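Local coordinates for protein DMATS type aromatic prenyltransferase (Micromonospora olivasterospora, PDB 6ZRY) that binds tryptophan and, as a 6-dimethylallyl tryptophan synthase, probably transfers a dimethylallyl group to C6 of the indole ring, at residues D114-L119 with S164-R169; L170-S175 with P206-K211; T215-E220 with G255-G260; E241-A246 with Y274-P279. All blocks are in the same frame, centred on the assembly; numbering follows the deposited sequence. Where two conformers were deposited one is given.

In the fold
All four contacts belong to an ABBA barrel, in which helices surround an antiparallel strand barrel. Contact 1 joins two helical parts. Contact 2 takes over where contact 1 stops on helix 159-170 and brings that helix end onto strand 209-220; it is partly buried and apolar. Contact 3 uses the far part of the same strand, paired with strand 258-265, and mixes a backbone bond, tight side-chain contacts and waters. Contact 4 packs helix 236-247 on strand 273-278, next to 258-265 in the sheet. Contacts 3 and 4 are buried. Neither contact 2 nor contact 4 has a hydrogen bond between its segments; the salt bridge belongs to contact 1, near the surface.

Contact 1: residues D114-L119 with S164-R169; sequences DSVRDL and SEALHR
The polar part is a salt bridge: the Arg169 guanidinium grips Asp118 end-on. NH1 of Arg169 lies 2.6 Å from OD1 of Asp118, and NH2 lies 3.2 Å from OD2. Both oxygens use their syn lone pairs, and the two groups are nearly coplanar, 6° apart. Arg169 NH1 also donates to the backbone O of Ser115 at 2.8 Å, in the carbonyl plane. Three bonds at its edge therefore fix the rotation of the guanidinium.

The apolar part is carried by Leu119 and Val116. Leu119 CD2 sits over one face of the guanidinium, 3.3 Å from Arg169 NH2. The other branch of Leu119, CD1, presses on the helix backbone and comes within 3.4 Å of Ala166 CA, tighter than usual. Val116 CG1 adds a contact to Ala166 CB at 4.0 Å. An alanine in place of Leu119 lacks both methyl branches and would probably loosen the packing on Ala166 and hold the guanidinium less firmly.

Ala166 also touches Phe198 of strand 193-201, while Val116 reaches on to Leu170. Segment 114-119, with its short helical turn, thus lies against helix 159-170, which itself rests on the barrel sheet.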
loop_
_atom_site.group_PDB
_atom_site.type_symbol
_atom_site.label_atom_id
_atom_site.label_comp_id
_atom_site.label_asym_id
_atom_site.label_seq_id
_atom_site.Cartn_x
_atom_site.Cartn_y
_atom_site.Cartn_z
ATOM N N ASP A 114 7.981 -6.051 17.908
ATOM C CA ASP A 114 8.598 -7.277 18.496
ATOM C C ASP A 114 7.565 -8.027 19.342
ATOM O O ASP A 114 7.560 -9.296 19.293
ATOM C CB ASP A 114 9.858 -6.937 19.295
ATOM C CG ASP A 114 11.002 -6.454 18.420
ATOM O OD1 ASP A 114 11.796 -5.636 18.900
ATOM O OD2 ASP A 114 11.063 -6.875 17.262
ATOM N N SER A 115 6.694 -7.298 20.053
ATOM C CA SER A 115 5.743 -7.878 21.023
ATOM C C SER A 115 4.703 -8.769 20.308
ATOM O O SER A 115 4.091 -9.602 21.008
ATOM C CB SER A 115 5.104 -6.804 21.874
ATOM O OG SER A 115 3.985 -6.213 21.214
ATOM N N VAL A 116 4.525 -8.652 18.980
ATOM C CA VAL A 116 3.485 -9.446 18.241
ATOM C C VAL A 116 4.114 -10.417 17.223
ATOM O O VAL A 116 3.333 -11.135 16.571
ATOM C CB VAL A 116 2.470 -8.527 17.540
ATOM C CG1 VAL A 116 1.629 -7.746 18.552
ATOM C CG2 VAL A 116 3.140 -7.591 16.554
ATOM N N ARG A 117 5.454 -10.437 17.099
ATOM C CA ARG A 117 6.230 -11.252 16.117
ATOM C C ARG A 117 5.802 -12.728 16.160
ATOM O O ARG A 117 5.525 -13.297 15.088
ATOM C CB ARG A 117 7.725 -11.140 16.442
ATOM C CG ARG A 117 8.650 -11.462 15.280
ATOM C CD ARG A 117 10.085 -11.040 15.575
ATOM N NE ARG A 117 10.233 -9.588 15.643
ATOM C CZ ARG A 117 10.216 -8.767 14.597
ATOM N NH1 ARG A 117 10.361 -7.470 14.787
ATOM N NH2 ARG A 117 10.058 -9.235 13.359
ATOM N N ASP A 118 5.737 -13.318 17.351
ATOM C CA ASP A 118 5.452 -14.762 17.554
ATOM C C ASP A 118 4.058 -15.116 17.051
ATOM O O ASP A 118 3.861 -16.302 16.707
ATOM C CB ASP A 118 5.648 -15.204 19.014
ATOM C CG ASP A 118 4.627 -14.685 20.001
ATOM O OD1 ASP A 118 4.635 -13.477 20.259
ATOM O OD2 ASP A 118 3.844 -15.507 20.518
ATOM N N LEU A 119 3.111 -14.158 17.016
ATOM C CA LEU A 119 1.744 -14.432 16.529
ATOM C C LEU A 119 1.776 -14.644 15.024
ATOM O O LEU A 119 0.990 -15.459 14.549
ATOM C CB LEU A 119 0.797 -13.280 16.903
ATOM C CG LEU A 119 0.635 -13.021 18.390
ATOM C CD1 LEU A 119 -0.252 -11.811 18.616
ATOM C CD2 LEU A 119 0.061 -14.240 19.107
ATOM N N SER A 164 -7.009 -10.332 16.200
ATOM C CA SER A 164 -7.593 -10.070 17.531
ATOM C C SER A 164 -6.501 -10.135 18.609
ATOM O O SER A 164 -6.416 -9.190 19.490
ATOM C CB SER A 164 -8.730 -11.024 17.854
ATOM O OG SER A 164 -9.119 -10.836 19.197
ATOM N N GLU A 165 -5.673 -11.172 18.566
ATOM C CA GLU A 165 -4.652 -11.413 19.615
ATOM C C GLU A 165 -3.526 -10.381 19.484
ATOM O O GLU A 165 -3.064 -9.894 20.519
ATOM C CB GLU A 165 -4.139 -12.850 19.577
ATOM C CG GLU A 165 -3.421 -13.247 20.851
ATOM C CD GLU A 165 -4.016 -12.692 22.142
ATOM O OE1 GLU A 165 -3.302 -11.930 22.804
ATOM O OE2 GLU A 165 -5.209 -13.023 22.483
ATOM N N ALA A 166 -3.105 -10.042 18.256
ATOM C CA ALA A 166 -2.066 -9.008 18.040
ATOM C C ALA A 166 -2.552 -7.648 18.557
ATOM O O ALA A 166 -1.767 -6.961 19.240
ATOM C CB ALA A 166 -1.671 -8.957 16.599
ATOM N N LEU A 167 -3.795 -7.244 18.254
ATOM C CA LEU A 167 -4.306 -5.934 18.713
ATOM C C LEU A 167 -4.451 -5.941 20.239
ATOM O O LEU A 167 -4.041 -4.966 20.850
ATOM C CB LEU A 167 -5.623 -5.614 18.025
ATOM C CG LEU A 167 -5.516 -5.332 16.540
ATOM C CD1 LEU A 167 -6.893 -5.048 15.975
ATOM C CD2 LEU A 167 -4.580 -4.174 16.281
ATOM N N HIS A 168 -4.946 -7.026 20.838
ATOM C CA HIS A 168 -5.045 -7.147 22.325
ATOM C C HIS A 168 -3.665 -6.931 22.961
ATOM O O HIS A 168 -3.548 -6.132 23.913
ATOM C CB HIS A 168 -5.643 -8.501 22.728
ATOM C CG HIS A 168 -5.679 -8.685 24.202
ATOM N ND1 HIS A 168 -6.239 -7.752 25.036
ATOM C CD2 HIS A 168 -5.185 -9.642 24.985
ATOM C CE1 HIS A 168 -6.086 -8.139 26.274
ATOM N NE2 HIS A 168 -5.448 -9.285 26.271
ATOM N N ARG A 169 -2.637 -7.579 22.440
ATOM C CA ARG A 169 -1.268 -7.434 22.984
ATOM C C ARG A 169 -0.844 -5.976 22.935
ATOM O O ARG A 169 -0.107 -5.562 23.802
ATOM C CB ARG A 169 -0.249 -8.251 22.216
ATOM C CG ARG A 169 -0.344 -9.734 22.492
ATOM C CD ARG A 169 1.018 -10.298 22.756
ATOM N NE ARG A 169 0.964 -11.742 22.708
ATOM C CZ ARG A 169 1.757 -12.505 21.986
ATOM N NH1 ARG A 169 2.724 -11.977 21.246
ATOM N NH2 ARG A 169 1.593 -13.816 22.030
#

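Contact 2: residues L170-S175 with P206-K211; sequences LGLGAS and PQARVK
The contact belongs to the C-terminal end of helix 159-170, which closes in a Schellman motif where the chain meets the start of strand 209-220. Gly171 takes the positive phi of 85° that this motif needs, and the chain then turns so that Leu170 and Leu172 both face segment 206-211. Gly173 follows as the N-cap of the next helix.

The two leucines converge on Val210. CD1 of Leu172 lies 3.6 Å from Val210 CG2, and CD1 of Leu170 lies 3.7 Å from the same methyl. Leu170 crosses Val210 at about a right angle, Leu172 obliquely. In Val210, CG2 is anti to the carbonyl carbon, which turns this branch to where both leucine tips reach it. Ala208 fills the other end: its CB approaches Leu170 O at 3.2 Å and lies 4.2 Å from Leu172 CD1. An alanine in place of Leu172 lacks the branches that meet Val210 and Ala208 and would probably weaken the hold of the helix end on the strand.

No hydrogen bond joins the segments. Ala208 N is instead bonded to Glu266, and Val210 also packs on Leu167 and on Phe198 of strand 193-201. Apolar side chains pointing outward from a strand onto a surrounding helix are typical of the ABBA barrel.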
loop_
_atom_site.group_PDB
_atom_site.type_symbol
_atom_site.label_atom_id
_atom_site.label_comp_id
_atom_site.label_asym_id
_atom_site.label_seq_id
_atom_site.Cartn_x
_atom_site.Cartn_y
_atom_site.Cartn_z
ATOM N N LEU A 170 -1.256 -5.237 21.920
ATOM C CA LEU A 170 -0.769 -3.852 21.735
ATOM C C LEU A 170 -1.571 -2.877 22.591
ATOM O O LEU A 170 -1.184 -1.714 22.631
ATOM C CB LEU A 170 -0.842 -3.515 20.253
ATOM C CG LEU A 170 0.186 -4.247 19.395
ATOM C CD1 LEU A 170 -0.079 -3.983 17.917
ATOM C CD2 LEU A 170 1.603 -3.821 19.768
ATOM N N GLY A 171 -2.652 -3.335 23.250
ATOM C CA GLY A 171 -3.528 -2.476 24.057
ATOM C C GLY A 171 -4.589 -1.818 23.201
ATOM O O GLY A 171 -5.162 -0.804 23.632
ATOM N N LEU A 172 -4.856 -2.397 22.045
ATOM C CA LEU A 172 -5.930 -2.026 21.124
ATOM C C LEU A 172 -6.979 -3.141 21.205
ATOM O O LEU A 172 -6.862 -4.015 22.128
ATOM C CB LEU A 172 -5.329 -1.857 19.717
ATOM C CG LEU A 172 -4.258 -0.755 19.604
ATOM C CD1 LEU A 172 -3.562 -0.770 18.247
ATOM C CD2 LEU A 172 -4.868 0.617 19.876
ATOM N N GLY A 173 -7.949 -3.146 20.334
ATOM C CA GLY A 173 -8.903 -4.256 20.263
ATOM C C GLY A 173 -10.341 -3.775 20.205
ATOM O O GLY A 173 -11.119 -4.436 19.527
ATOM N N ALA A 174 -10.683 -2.668 20.874
ATOM C CA ALA A 174 -12.088 -2.195 20.990
ATOM C C ALA A 174 -12.565 -1.689 19.624
ATOM O O ALA A 174 -13.688 -2.081 19.200
ATOM C CB ALA A 174 -12.227 -1.145 22.053
ATOM N N SER A 175 -11.755 -0.887 18.914
ATOM C CA SER A 175 -12.149 -0.400 17.558
ATOM C C SER A 175 -12.255 -1.594 16.632
ATOM O O SER A 175 -13.218 -1.671 15.809
ATOM C CB SER A 175 -11.217 0.629 17.041
ATOM O OG SER A 175 -11.234 1.765 17.884
ATOM N N PRO A 206 4.517 7.304 20.517
ATOM C CA PRO A 206 4.036 7.558 21.874
ATOM C C PRO A 206 2.880 6.632 22.286
ATOM O O PRO A 206 2.754 6.359 23.435
ATOM C CB PRO A 206 3.559 9.025 21.836
ATOM C CG PRO A 206 3.329 9.314 20.350
ATOM C CD PRO A 206 4.364 8.475 19.635
ATOM N N GLN A 207 2.070 6.172 21.328
ATOM C CA GLN A 207 0.942 5.250 21.608
ATOM C C GLN A 207 0.864 4.179 20.511
ATOM O O GLN A 207 1.398 4.392 19.394
ATOM C CB GLN A 207 -0.351 6.050 21.789
ATOM C CG GLN A 207 -0.629 7.048 20.686
ATOM C CD GLN A 207 -1.862 7.874 20.954
ATOM O OE1 GLN A 207 -2.561 7.686 21.961
ATOM N NE2 GLN A 207 -2.140 8.801 20.044
ATOM N N ALA A 208 0.283 3.038 20.837
ATOM C CA ALA A 208 0.076 1.932 19.892
ATOM C C ALA A 208 -0.861 2.432 18.784
ATOM O O ALA A 208 -1.859 3.156 19.091
ATOM C CB ALA A 208 -0.479 0.727 20.620
ATOM N N ARG A 209 -0.563 2.065 17.558
ATOM C CA ARG A 209 -1.358 2.460 16.372
ATOM C C ARG A 209 -1.183 1.379 15.310
ATOM O O ARG A 209 -0.037 0.922 15.110
ATOM C CB ARG A 209 -0.890 3.838 15.927
ATOM C CG ARG A 209 -1.426 4.296 14.583
ATOM C CD ARG A 209 -0.883 5.687 14.291
ATOM N NE ARG A 209 -1.854 6.655 14.768
ATOM C CZ ARG A 209 -2.517 7.513 14.000
ATOM N NH1 ARG A 209 -3.398 8.336 14.546
ATOM N NH2 ARG A 209 -2.284 7.562 12.696
ATOM N N VAL A 210 -2.276 0.920 14.736
ATOM C CA VAL A 210 -2.286 -0.123 13.675
ATOM C C VAL A 210 -3.207 0.346 12.553
ATOM O O VAL A 210 -4.291 0.916 12.838
ATOM C CB VAL A 210 -2.745 -1.474 14.221
ATOM C CG1 VAL A 210 -2.929 -2.508 13.112
ATOM C CG2 VAL A 210 -1.819 -1.992 15.318
ATOM N N LYS A 211 -2.801 0.107 11.319
ATOM C CA LYS A 211 -3.667 0.305 10.163
ATOM C C LYS A 211 -4.026 -1.076 9.626
ATOM O O LYS A 211 -3.106 -1.807 9.247
ATOM C CB LYS A 211 -2.930 1.205 9.189
ATOM C CG LYS A 211 -3.783 1.975 8.243
ATOM C CD LYS A 211 -3.015 3.183 7.696
ATOM C CE LYS A 211 -3.347 3.519 6.269
ATOM N NZ LYS A 211 -2.606 4.731 5.818
#

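Contact 3: residues T215-E220 with G255-G260; sequences THHEAE and GRPLVG
The tight side of the contact lies around Thr215 and Pro257. CG2 of Thr215, anti to the backbone N, comes within 3.3 Å of Pro257 CG, closer than usual for two carbons. The same methyl stands over one face of the His217 ring, offset toward its rim. The His217 ring itself runs alongside Pro257 and points the same way. Further along, Val259 CG2 packs against Thr215 OG1 at 3.7 Å; the hydroxyl has its polar partner in Thr196.

His216 N donates to Leu258 O at 3.0 Å, almost along the C=O axis. This bond joins strands 209-220 and 258-265, antiparallel neighbours in the barrel of the ABBA fold. Thr215 and Val259 form a non-hydrogen-bonded pair with side chains on one face of the sheet, where the side chain of Val259 is about 4 Å from the bound tryptophan. His216 and Leu258 point to the opposite face, toward helix 221-228, and ND1 of His216 is bonded to Asp193.

Beyond this the strands part and water takes over. One water donates to His216 O at 2.7 Å and accepts from Leu258 N at 2.9 Å, with a weak further bond from Ala219 N. A second accepts from Glu218 N at 2.9 Å and donates to Gly255 O at 2.8 Å, bridging backbones at the exposed end.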
loop_
_atom_site.group_PDB
_atom_site.type_symbol
_atom_site.label_atom_id
_atom_site.label_comp_id
_atom_site.label_asym_id
_atom_site.label_seq_id
_atom_site.Cartn_x
_atom_site.Cartn_y
_atom_site.Cartn_z
ATOM N N THR A 215 -10.042 -6.280 2.267
ATOM C CA THR A 215 -10.370 -6.392 0.840
ATOM C C THR A 215 -11.814 -6.848 0.748
ATOM O O THR A 215 -12.151 -7.889 1.351
ATOM C CB THR A 215 -9.401 -7.315 0.101
ATOM O OG1 THR A 215 -8.072 -6.799 0.280
ATOM C CG2 THR A 215 -9.729 -7.441 -1.367
ATOM N N HIS A 216 -12.627 -6.083 0.042
ATOM C CA HIS A 216 -14.071 -6.309 -0.134
ATOM C C HIS A 216 -14.303 -6.929 -1.511
ATOM O O HIS A 216 -14.437 -6.166 -2.480
ATOM C CB HIS A 216 -14.834 -4.985 0.034
ATOM C CG HIS A 216 -14.642 -4.340 1.357
ATOM N ND1 HIS A 216 -15.176 -4.869 2.528
ATOM C CD2 HIS A 216 -14.031 -3.192 1.713
ATOM C CE1 HIS A 216 -14.865 -4.094 3.538
ATOM N NE2 HIS A 216 -14.193 -3.050 3.071
ATOM N N HIS A 217 -14.333 -8.244 -1.610
ATOM C CA HIS A 217 -14.456 -8.958 -2.907
ATOM C C HIS A 217 -15.858 -8.750 -3.488
ATOM O O HIS A 217 -16.822 -8.841 -2.726
ATOM C CB HIS A 217 -14.088 -10.436 -2.750
ATOM C CG HIS A 217 -12.638 -10.625 -2.495
ATOM N ND1 HIS A 217 -11.699 -10.601 -3.517
ATOM C CD2 HIS A 217 -11.953 -10.744 -1.338
ATOM C CE1 HIS A 217 -10.496 -10.756 -3.003
ATOM N NE2 HIS A 217 -10.625 -10.840 -1.651
ATOM N N GLU A 218 -15.937 -8.445 -4.789
ATOM C CA GLU A 218 -17.207 -8.320 -5.562
ATOM C C GLU A 218 -18.219 -7.539 -4.723
ATOM O O GLU A 218 -19.265 -8.112 -4.338
ATOM C CB GLU A 218 -17.738 -9.710 -5.919
ATOM C CG GLU A 218 -16.881 -10.442 -6.937
ATOM C CD GLU A 218 -16.658 -11.901 -6.591
ATOM O OE1 GLU A 218 -17.009 -12.770 -7.419
ATOM O OE2 GLU A 218 -16.143 -12.165 -5.493
ATOM N N ALA A 219 -17.900 -6.294 -4.415
ATOM C CA ALA A 219 -18.586 -5.525 -3.363
ATOM C C ALA A 219 -19.387 -4.390 -3.988
ATOM O O ALA A 219 -18.902 -3.738 -4.979
ATOM C CB ALA A 219 -17.588 -5.001 -2.351
ATOM N N GLU A 220 -20.558 -4.138 -3.416
ATOM C CA GLU A 220 -21.357 -2.920 -3.668
ATOM C C GLU A 220 -20.740 -1.770 -2.872
ATOM O O GLU A 220 -20.382 -1.995 -1.701
ATOM C CB GLU A 220 -22.808 -3.140 -3.231
ATOM C CG GLU A 220 -23.487 -4.270 -3.968
ATOM C CD GLU A 220 -23.908 -3.932 -5.382
ATOM O OE1 GLU A 220 -23.619 -2.792 -5.844
ATOM O OE2 GLU A 220 -24.520 -4.816 -6.036
ATOM N N GLY A 255 -14.569 -6.208 -10.827
ATOM C CA GLY A 255 -13.168 -6.380 -11.246
ATOM C C GLY A 255 -12.279 -6.516 -10.034
ATOM O O GLY A 255 -12.644 -7.256 -9.109
ATOM N N ARG A 256 -11.160 -5.810 -10.007
ATOM C CA ARG A 256 -10.281 -5.787 -8.834
ATOM C C ARG A 256 -11.056 -5.138 -7.696
ATOM O O ARG A 256 -11.855 -4.226 -7.926
ATOM C CB ARG A 256 -8.966 -5.101 -9.155
ATOM C CG ARG A 256 -8.122 -5.892 -10.133
ATOM C CD ARG A 256 -6.752 -5.286 -10.285
ATOM N NE ARG A 256 -6.005 -5.855 -11.390
ATOM C CZ ARG A 256 -5.260 -6.965 -11.337
ATOM N NH1 ARG A 256 -5.158 -7.665 -10.216
ATOM N NH2 ARG A 256 -4.633 -7.375 -12.428
ATOM N N PRO A 257 -10.910 -5.667 -6.460
ATOM C CA PRO A 257 -11.790 -5.300 -5.359
ATOM C C PRO A 257 -11.444 -3.946 -4.729
ATOM O O PRO A 257 -10.287 -3.594 -4.680
ATOM C CB PRO A 257 -11.550 -6.432 -4.334
ATOM C CG PRO A 257 -10.130 -6.856 -4.573
ATOM C CD PRO A 257 -9.930 -6.693 -6.072
ATOM N N LEU A 258 -12.454 -3.263 -4.212
ATOM C CA LEU A 258 -12.259 -2.115 -3.318
ATOM C C LEU A 258 -11.554 -2.600 -2.053
ATOM O O LEU A 258 -11.818 -3.746 -1.603
ATOM C CB LEU A 258 -13.592 -1.471 -2.976
ATOM C CG LEU A 258 -14.306 -0.785 -4.136
ATOM C CD1 LEU A 258 -15.689 -0.373 -3.717
ATOM C CD2 LEU A 258 -13.521 0.418 -4.628
ATOM N N VAL A 259 -10.751 -1.741 -1.482
ATOM C CA VAL A 259 -10.026 -2.007 -0.233
ATOM C C VAL A 259 -10.264 -0.844 0.694
ATOM O O VAL A 259 -10.214 0.307 0.253
ATOM C CB VAL A 259 -8.540 -2.264 -0.478
ATOM C CG1 VAL A 259 -7.770 -2.394 0.807
ATOM C CG2 VAL A 259 -8.332 -3.486 -1.339
ATOM N N GLY A 260 -10.534 -1.141 1.936
ATOM C CA GLY A 260 -10.627 -0.132 2.984
ATOM C C GLY A 260 -9.575 -0.331 4.025
ATOM O O GLY A 260 -9.287 -1.495 4.352
HETATM O O HOH W 1 -15.009 -4.621 -4.558
HETATM O O HOH W 2 -13.724 -7.833 -6.554
#

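Contact 4: residues E241-A246 with Y274-P279; sequences EFCVVA and YSIYVP
Phe242 slides past Ile276 and Val278 in the opposite direction, touching them through CD2 and CE2. CD2 of Phe242 lies 4.0 Å from Ile276 CG2, and its CE2 lies 4.1 Å from Val278 CG2. CG of Phe242 is anti to the backbone N, chi1 -173°, which carries the ring from the helix toward the strand.

Cys243 comes in beside it. Cys243 SG is 3.9 Å from Ile276 CG1 and 4.1 Å from Val278 CG2, so the sulfur touches both strand residues. Ala246, one turn after Phe242, meets Val278 with its CB, 3.9 Å from Val278 CG1. Val278 CG2 meets all three helix residues, and CG1 adds a second contact to Ala246.

Helix 236-247 runs nearly parallel to strand 273-278 here: the local axes are 14° apart and approach to 9.5 Å. Ile276 and Val278 turn to the helix, while Tyr277 between them points away and touches the bound tryptophan. The alternation sends Ile276 and Val278 to the outer helical layer of the ABBA fold and Tyr277 to the inside of the barrel. Leu332 and Leu297 also pack on Phe242, from strand 327-333 and helix 287-300.

No hydrogen bond or salt bridge crosses between the segments, so the helix is held to this strand by the fit of buried hydrocarbon and sulfur surfaces.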
loop_
_atom_site.group_PDB
_atom_site.type_symbol
_atom_site.label_atom_id
_atom_site.label_comp_id
_atom_site.label_asym_id
_atom_site.label_seq_id
_atom_site.Cartn_x
_atom_site.Cartn_y
_atom_site.Cartn_z
ATOM N N GLU A 241 -19.090 9.328 -3.691
ATOM C CA GLU A 241 -18.739 10.310 -4.764
ATOM C C GLU A 241 -17.338 9.956 -5.297
ATOM O O GLU A 241 -17.136 9.959 -6.525
ATOM C CB GLU A 241 -18.761 11.747 -4.245
ATOM C CG GLU A 241 -20.183 12.295 -4.077
ATOM C CD GLU A 241 -20.340 13.591 -3.296
ATOM O OE1 GLU A 241 -21.497 14.058 -3.162
ATOM O OE2 GLU A 241 -19.338 14.121 -2.817
ATOM N N PHE A 242 -16.409 9.686 -4.398
ATOM C CA PHE A 242 -15.022 9.329 -4.757
ATOM C C PHE A 242 -15.042 8.068 -5.626
ATOM O O PHE A 242 -14.355 8.010 -6.670
ATOM C CB PHE A 242 -14.188 9.142 -3.502
ATOM C CG PHE A 242 -12.747 8.934 -3.796
ATOM C CD1 PHE A 242 -11.912 10.021 -4.015
ATOM C CD2 PHE A 242 -12.228 7.660 -3.890
ATOM C CE1 PHE A 242 -10.570 9.835 -4.284
ATOM C CE2 PHE A 242 -10.881 7.483 -4.184
ATOM C CZ PHE A 242 -10.067 8.572 -4.364
ATOM N N CYS A 243 -15.810 7.073 -5.223
ATOM C CA CYS A 243 -15.860 5.761 -5.914
ATOM C C CYS A 243 -16.494 5.918 -7.309
ATOM O O CYS A 243 -15.966 5.301 -8.268
ATOM C CB CYS A 243 -16.572 4.719 -5.065
ATOM S SG CYS A 243 -15.573 4.129 -3.677
ATOM N N VAL A 244 -17.564 6.725 -7.435
ATOM C CA VAL A 244 -18.253 6.998 -8.731
ATOM C C VAL A 244 -17.280 7.628 -9.722
ATOM O O VAL A 244 -17.266 7.186 -10.866
ATOM C CB VAL A 244 -19.485 7.892 -8.537
ATOM C CG1 VAL A 244 -19.984 8.479 -9.857
ATOM C CG2 VAL A 244 -20.576 7.141 -7.822
ATOM N N VAL A 245 -16.531 8.656 -9.315
ATOM C CA VAL A 245 -15.573 9.346 -10.212
ATOM C C VAL A 245 -14.458 8.360 -10.561
ATOM O O VAL A 245 -14.203 8.165 -11.764
ATOM C CB VAL A 245 -15.046 10.654 -9.601
ATOM C CG1 VAL A 245 -13.954 11.274 -10.433
ATOM C CG2 VAL A 245 -16.172 11.654 -9.377
ATOM N N ALA A 246 -13.822 7.720 -9.568
ATOM C CA ALA A 246 -12.652 6.831 -9.811
ATOM C C ALA A 246 -13.069 5.616 -10.667
ATOM O O ALA A 246 -12.305 5.233 -11.586
ATOM C CB ALA A 246 -12.025 6.406 -8.493
ATOM N N TYR A 274 -9.918 6.472 8.153
ATOM C CA TYR A 274 -10.395 5.554 7.108
ATOM C C TYR A 274 -9.790 5.975 5.778
ATOM O O TYR A 274 -9.797 7.175 5.496
ATOM C CB TYR A 274 -11.912 5.587 7.000
ATOM C CG TYR A 274 -12.431 4.689 5.922
ATOM C CD1 TYR A 274 -12.514 3.330 6.114
ATOM C CD2 TYR A 274 -12.824 5.207 4.690
ATOM C CE1 TYR A 274 -12.965 2.488 5.120
ATOM C CE2 TYR A 274 -13.300 4.380 3.692
ATOM C CZ TYR A 274 -13.356 3.024 3.902
ATOM O OH TYR A 274 -13.813 2.199 2.928
ATOM N N SER A 275 -9.340 5.022 4.977
ATOM C CA SER A 275 -9.014 5.232 3.545
ATOM C C SER A 275 -9.749 4.213 2.701
ATOM O O SER A 275 -9.882 3.089 3.135
ATOM C CB SER A 275 -7.549 5.167 3.278
ATOM O OG SER A 275 -6.893 6.199 3.983
ATOM N N ILE A 276 -10.210 4.634 1.546
ATOM C CA ILE A 276 -10.774 3.780 0.478
ATOM C C ILE A 276 -9.755 3.768 -0.668
ATOM O O ILE A 276 -9.224 4.855 -1.020
ATOM C CB ILE A 276 -12.184 4.265 0.054
ATOM C CG1 ILE A 276 -12.787 3.403 -1.053
ATOM C CG2 ILE A 276 -12.217 5.732 -0.348
ATOM C CD1 ILE A 276 -13.128 2.018 -0.651
ATOM N N TYR A 277 -9.454 2.591 -1.179
ATOM C CA TYR A 277 -8.476 2.368 -2.256
ATOM C C TYR A 277 -9.207 1.773 -3.427
ATOM O O TYR A 277 -9.698 0.649 -3.346
ATOM C CB TYR A 277 -7.320 1.467 -1.804
ATOM C CG TYR A 277 -6.648 1.883 -0.521
ATOM C CD1 TYR A 277 -7.242 1.607 0.704
ATOM C CD2 TYR A 277 -5.426 2.520 -0.509
ATOM C CE1 TYR A 277 -6.672 2.004 1.892
ATOM C CE2 TYR A 277 -4.817 2.902 0.674
ATOM C CZ TYR A 277 -5.444 2.641 1.883
ATOM O OH TYR A 277 -4.869 3.002 3.072
ATOM N N VAL A 278 -9.339 2.548 -4.498
ATOM C CA VAL A 278 -9.949 2.069 -5.743
ATOM C C VAL A 278 -8.834 1.589 -6.665
ATOM O O VAL A 278 -7.967 2.393 -7.065
ATOM C CB VAL A 278 -10.791 3.163 -6.419
ATOM C CG1 VAL A 278 -11.398 2.674 -7.715
ATOM C CG2 VAL A 278 -11.869 3.695 -5.478
ATOM N N PRO A 279 -8.889 0.318 -7.123
ATOM C CA PRO A 279 -7.928 -0.202 -8.106
ATOM C C PRO A 279 -8.372 0.232 -9.507
ATOM O O PRO A 279 -8.851 -0.588 -10.323
ATOM C CB PRO A 279 -8.009 -1.696 -7.871
ATOM C CG PRO A 279 -9.478 -1.912 -7.540
ATOM C CD PRO A 279 -9.863 -0.711 -6.717
#